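SCARECROW-LIKE protein 7 (Oryza sativa Japonica Group, PDB 5HYZ) is probably a transcription factor of plant development and abiotic stress resistance that binds DNA through its GRAS domain. Local coordinates at residues F45-C57 / G289-G301. Residues are numbered along the deposited sequence; the frame is centred on the assembly and turned at random.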
loop_
_atom_site.group_PDB
_atom_site.type_symbol
_atom_site.label_atom_id
_atom_site.label_comp_id
_atom_site.label_asym_id
_atom_site.label_seq_id
_atom_site.Cartn_x
_atom_site.Cartn_y
_atom_site.Cartn_z
ATOM N N PHE A 45 -28.837 -11.865 -0.464
ATOM C CA PHE A 45 -28.871 -12.784 0.670
ATOM C C PHE A 45 -28.966 -12.060 2.015
ATOM O O PHE A 45 -29.857 -12.355 2.841
ATOM C CB PHE A 45 -27.637 -13.712 0.623
ATOM C CG PHE A 45 -27.521 -14.623 1.824
ATOM C CD1 PHE A 45 -28.105 -15.885 1.804
ATOM C CD2 PHE A 45 -26.847 -14.221 2.957
ATOM C CE1 PHE A 45 -28.020 -16.730 2.911
ATOM C CE2 PHE A 45 -26.744 -15.061 4.092
ATOM C CZ PHE A 45 -27.340 -16.332 4.058
ATOM N N TYR A 46 -28.066 -11.088 2.246
ATOM C CA TYR A 46 -28.084 -10.442 3.556
ATOM C C TYR A 46 -29.287 -9.520 3.715
ATOM O O TYR A 46 -29.864 -9.418 4.803
ATOM C CB TYR A 46 -26.781 -9.672 3.783
ATOM C CG TYR A 46 -25.634 -10.656 3.828
ATOM C CD1 TYR A 46 -25.446 -11.471 4.954
ATOM C CD2 TYR A 46 -24.764 -10.800 2.749
ATOM C CE1 TYR A 46 -24.410 -12.394 5.005
ATOM C CE2 TYR A 46 -23.738 -11.721 2.796
ATOM C CZ TYR A 46 -23.585 -12.522 3.921
ATOM O OH TYR A 46 -22.562 -13.439 3.939
ATOM N N PHE A 47 -29.674 -8.837 2.632
ATOM C CA PHE A 47 -30.871 -7.979 2.742
ATOM C C PHE A 47 -32.172 -8.752 2.911
ATOM O O PHE A 47 -33.044 -8.332 3.634
ATOM C CB PHE A 47 -30.968 -7.065 1.519
ATOM C CG PHE A 47 -30.241 -5.774 1.709
ATOM C CD1 PHE A 47 -28.847 -5.718 1.593
ATOM C CD2 PHE A 47 -30.933 -4.623 2.020
ATOM C CE1 PHE A 47 -28.166 -4.499 1.763
ATOM C CE2 PHE A 47 -30.258 -3.415 2.245
ATOM C CZ PHE A 47 -28.863 -3.360 2.096
ATOM N N ALA A 48 -32.307 -9.872 2.237
ATOM C CA ALA A 48 -33.526 -10.669 2.357
ATOM C C ALA A 48 -33.615 -11.271 3.718
ATOM O O ALA A 48 -34.690 -11.409 4.279
ATOM C CB ALA A 48 -33.546 -11.759 1.282
ATOM N N ASP A 49 -32.465 -11.628 4.283
ATOM C CA ASP A 49 -32.445 -12.094 5.667
ATOM C C ASP A 49 -32.922 -11.023 6.641
ATOM O O ASP A 49 -33.722 -11.280 7.569
ATOM C CB ASP A 49 -31.032 -12.557 6.020
ATOM C CG ASP A 49 -30.969 -13.302 7.346
ATOM O OD1 ASP A 49 -31.169 -14.531 7.333
ATOM O OD2 ASP A 49 -30.738 -12.661 8.394
ATOM N N ALA A 50 -32.408 -9.805 6.455
ATOM C CA ALA A 50 -32.809 -8.738 7.350
ATOM C C ALA A 50 -34.304 -8.449 7.187
ATOM O O ALA A 50 -34.985 -8.174 8.187
ATOM C CB ALA A 50 -31.974 -7.443 7.070
ATOM N N LEU A 51 -34.777 -8.436 5.940
ATOM C CA LEU A 51 -36.201 -8.152 5.714
ATOM C C LEU A 51 -37.069 -9.240 6.403
ATOM O O LEU A 51 -38.085 -8.943 7.070
ATOM C CB LEU A 51 -36.483 -8.074 4.248
ATOM C CG LEU A 51 -37.920 -7.755 3.866
ATOM C CD1 LEU A 51 -38.436 -6.505 4.624
ATOM C CD2 LEU A 51 -38.057 -7.598 2.387
ATOM N N SER A 52 -36.648 -10.499 6.267
ATOM C CA SER A 52 -37.361 -11.573 6.994
ATOM C C SER A 52 -37.415 -11.336 8.467
ATOM O O SER A 52 -38.464 -11.459 9.064
ATOM C CB SER A 52 -36.706 -12.944 6.796
ATOM O OG SER A 52 -36.662 -13.284 5.446
ATOM N N ARG A 53 -36.273 -11.041 9.072
ATOM C CA ARG A 53 -36.267 -10.783 10.506
ATOM C C ARG A 53 -37.165 -9.613 10.908
ATOM O O ARG A 53 -37.867 -9.670 11.916
ATOM C CB ARG A 53 -34.848 -10.505 11.001
ATOM C CG ARG A 53 -33.968 -11.720 11.109
ATOM C CD ARG A 53 -32.615 -11.314 11.682
ATOM N NE ARG A 53 -31.998 -12.395 12.445
ATOM C CZ ARG A 53 -31.072 -13.220 11.962
ATOM N NH1 ARG A 53 -30.653 -13.088 10.708
ATOM N NH2 ARG A 53 -30.568 -14.182 12.729
ATOM N N ARG A 54 -37.130 -8.544 10.119
ATOM C CA ARG A 54 -38.042 -7.417 10.354
ATOM C C ARG A 54 -39.511 -7.880 10.376
ATOM O O ARG A 54 -40.272 -7.519 11.262
ATOM C CB ARG A 54 -37.862 -6.338 9.254
ATOM C CG ARG A 54 -38.647 -5.044 9.554
ATOM C CD ARG A 54 -38.433 -4.064 8.428
ATOM N NE ARG A 54 -39.238 -2.851 8.581
ATOM C CZ ARG A 54 -38.943 -1.804 9.349
ATOM N NH1 ARG A 54 -37.842 -1.755 10.081
ATOM N NH2 ARG A 54 -39.768 -0.754 9.350
ATOM N N LEU A 55 -39.888 -8.671 9.382
ATOM C CA LEU A 55 -41.269 -9.145 9.283
ATOM C C LEU A 55 -41.615 -10.095 10.408
ATOM O O LEU A 55 -42.725 -10.070 10.908
ATOM C CB LEU A 55 -41.488 -9.804 7.929
ATOM C CG LEU A 55 -41.440 -8.765 6.832
ATOM C CD1 LEU A 55 -41.680 -9.344 5.462
ATOM C CD2 LEU A 55 -42.442 -7.672 7.161
ATOM N N ALA A 56 -40.650 -10.901 10.843
ATOM C CA ALA A 56 -40.923 -11.877 11.885
ATOM C C ALA A 56 -41.125 -11.191 13.231
ATOM O O ALA A 56 -41.935 -11.622 14.051
ATOM C CB ALA A 56 -39.790 -12.882 11.971
ATOM N N CYS A 57 -40.379 -10.117 13.485
ATOM C CA CYS A 57 -40.528 -9.461 14.783
ATOM C C CYS A 57 -41.793 -8.615 14.871
ATOM O O CYS A 57 -42.335 -8.416 15.960
ATOM C CB CYS A 57 -39.292 -8.625 15.098
ATOM S SG CYS A 57 -37.831 -9.686 15.248
ATOM N N GLY A 289 -23.084 -7.580 6.837
ATOM C CA GLY A 289 -24.380 -8.208 7.135
ATOM C C GLY A 289 -25.004 -7.752 8.435
ATOM O O GLY A 289 -26.222 -7.487 8.527
ATOM N N GLU A 290 -24.178 -7.622 9.471
ATOM C CA GLU A 290 -24.675 -7.085 10.736
ATOM C C GLU A 290 -25.145 -5.626 10.605
ATOM O O GLU A 290 -26.162 -5.236 11.182
ATOM C CB GLU A 290 -23.596 -7.168 11.819
ATOM C CG GLU A 290 -23.311 -8.615 12.204
ATOM C CD GLU A 290 -24.517 -9.214 12.912
ATOM O OE1 GLU A 290 -24.747 -8.819 14.073
ATOM O OE2 GLU A 290 -25.265 -9.990 12.271
ATOM N N ARG A 291 -24.394 -4.810 9.859
ATOM C CA ARG A 291 -24.809 -3.416 9.657
ATOM C C ARG A 291 -26.137 -3.335 8.919
ATOM O O ARG A 291 -27.012 -2.501 9.236
ATOM C CB ARG A 291 -23.732 -2.648 8.891
ATOM C CG ARG A 291 -22.503 -2.418 9.798
ATOM C CD ARG A 291 -21.289 -1.934 9.001
ATOM N NE ARG A 291 -20.125 -1.821 9.906
ATOM C CZ ARG A 291 -18.949 -1.311 9.556
ATOM N NH1 ARG A 291 -18.753 -0.880 8.313
ATOM N NH2 ARG A 291 -17.967 -1.261 10.452
ATOM N N ILE A 292 -26.277 -4.203 7.935
ATOM C CA ILE A 292 -27.530 -4.291 7.165
ATOM C C ILE A 292 -28.685 -4.662 8.118
ATOM O O ILE A 292 -29.750 -4.053 8.080
ATOM C CB ILE A 292 -27.357 -5.306 6.016
ATOM C CG1 ILE A 292 -26.421 -4.712 4.933
ATOM C CG2 ILE A 292 -28.690 -5.651 5.319
ATOM C CD1 ILE A 292 -25.821 -5.801 4.009
ATOM N N GLN A 293 -28.468 -5.661 8.986
ATOM C CA GLN A 293 -29.470 -5.998 9.992
ATOM C C GLN A 293 -29.879 -4.784 10.823
ATOM O O GLN A 293 -31.069 -4.578 11.146
ATOM C CB GLN A 293 -28.942 -7.109 10.928
ATOM C CG GLN A 293 -28.761 -8.442 10.242
ATOM C CD GLN A 293 -30.076 -9.174 10.075
ATOM O OE1 GLN A 293 -31.053 -8.856 10.760
ATOM N NE2 GLN A 293 -30.122 -10.144 9.153
ATOM N N ARG A 294 -28.909 -3.960 11.192
ATOM C CA ARG A 294 -29.228 -2.835 12.036
ATOM C C ARG A 294 -30.030 -1.783 11.272
ATOM O O ARG A 294 -30.921 -1.163 11.839
ATOM C CB ARG A 294 -27.956 -2.245 12.640
ATOM C CG ARG A 294 -27.219 -3.306 13.413
ATOM C CD ARG A 294 -26.250 -2.790 14.421
ATOM N NE ARG A 294 -25.568 -3.919 15.049
ATOM C CZ ARG A 294 -24.389 -4.401 14.665
ATOM N NH1 ARG A 294 -23.721 -3.835 13.652
ATOM N NH2 ARG A 294 -23.872 -5.448 15.304
ATOM N N ALA A 295 -29.753 -1.621 9.991
ATOM C CA ALA A 295 -30.363 -0.522 9.251
ATOM C C ALA A 295 -31.762 -0.850 8.752
ATOM O O ALA A 295 -32.592 0.054 8.614
ATOM C CB ALA A 295 -29.500 -0.147 8.080
ATOM N N VAL A 296 -31.991 -2.136 8.465
ATOM C CA VAL A 296 -33.152 -2.557 7.701
ATOM C C VAL A 296 -33.914 -3.702 8.399
ATOM O O VAL A 296 -34.939 -4.195 7.913
ATOM C CB VAL A 296 -32.612 -2.877 6.272
ATOM C CG1 VAL A 296 -32.989 -4.224 5.728
ATOM C CG2 VAL A 296 -32.878 -1.713 5.360
ATOM N N GLY A 297 -33.434 -4.075 9.578
ATOM C CA GLY A 297 -34.014 -5.153 10.358
ATOM C C GLY A 297 -35.155 -4.685 11.232
ATOM O O GLY A 297 -35.739 -3.648 10.983
ATOM N N PRO A 298 -35.473 -5.456 12.284
ATOM C CA PRO A 298 -36.647 -5.186 13.116
ATOM C C PRO A 298 -36.636 -3.841 13.819
ATOM O O PRO A 298 -37.680 -3.189 13.922
ATOM C CB PRO A 298 -36.612 -6.318 14.144
ATOM C CG PRO A 298 -35.245 -6.937 14.043
ATOM C CD PRO A 298 -34.832 -6.743 12.624
ATOM N N GLU A 299 -35.466 -3.422 14.285
ATOM C CA GLU A 299 -35.434 -2.343 15.280
ATOM C C GLU A 299 -35.874 -0.979 14.750
ATOM O O GLU A 299 -35.547 -0.595 13.615
ATOM C CB GLU A 299 -34.030 -2.235 15.888
ATOM C CG GLU A 299 -33.622 -3.449 16.710
ATOM C CD GLU A 299 -32.227 -3.311 17.282
ATOM O OE1 GLU A 299 -31.353 -2.723 16.594
ATOM O OE2 GLU A 299 -32.014 -3.786 18.423
ATOM N N GLU A 300 -36.618 -0.240 15.574
ATOM C CA GLU A 300 -37.002 1.130 15.198
ATOM C C GLU A 300 -36.971 2.101 16.380
ATOM O O GLU A 300 -36.895 1.683 17.550
ATOM C CB GLU A 300 -38.395 1.159 14.549
ATOM C CG GLU A 300 -38.464 0.553 13.137
ATOM C CD GLU A 300 -37.803 1.434 12.068
ATOM O OE1 GLU A 300 -37.239 2.505 12.430
ATOM O OE2 GLU A 300 -37.871 1.065 10.864
ATOM N N GLY A 301 -37.031 3.394 16.049
ATOM C CA GLY A 301 -37.008 4.462 17.034
ATOM C C GLY A 301 -35.720 4.409 17.808
ATOM O O GLY A 301 -34.649 4.162 17.239
HETATM O O HOH W 1 -28.068 -9.381 7.172
#
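One face of the Phe47 ring is covered by Ile292, whose CG2 sits 3.7 Å from the ring centroid, almost on the ring normal, in a CH-pi contact. CG2 is anti to the backbone N of Ile292, while the CG1 branch lies beside that N and brings CD1 to the ring atom CE1. Phe255 meets the Phe47 ring edge-to-face. The GRAS domain joins a Rossmann-type core to a helix bundle. Here segment 45-57 of helix 39-57, in the predicted leucine repeat I, crosses segment 289-296, the end of helix 278-296, at -38°, with helix 251-272 alongside. The flat guanidinium of Arg54 takes Gly297 O and Glu300 OE2 at its edge, and Phe251 adds a cation-pi contact. Between segments 45-57 and 289-296, Ala50 CB rests against Val296 CG1 at 3.6 Å. One water donates to Tyr46 O and Gly289 O, joining the two backbones, and accepts from Gln293 NE2. Past the end of helix 278-296, Pro298 CB meets Cys57 CB at 3.7 Å. Arg54 is extended from CG to NE, with CG anti to the backbone N (chi1 -172°), and runs past Gly297. Its NH1 donates to Gly297 O at 3.0 Å, nearly in line with the C=O. Arg254 and Arg54 both form salt bridges to Glu300 OE2, probably stabilising the charged carboxylate. Arg54 NH1 and NH2 meet that oxygen on its anti side, at 2.9 and 3.0 Å.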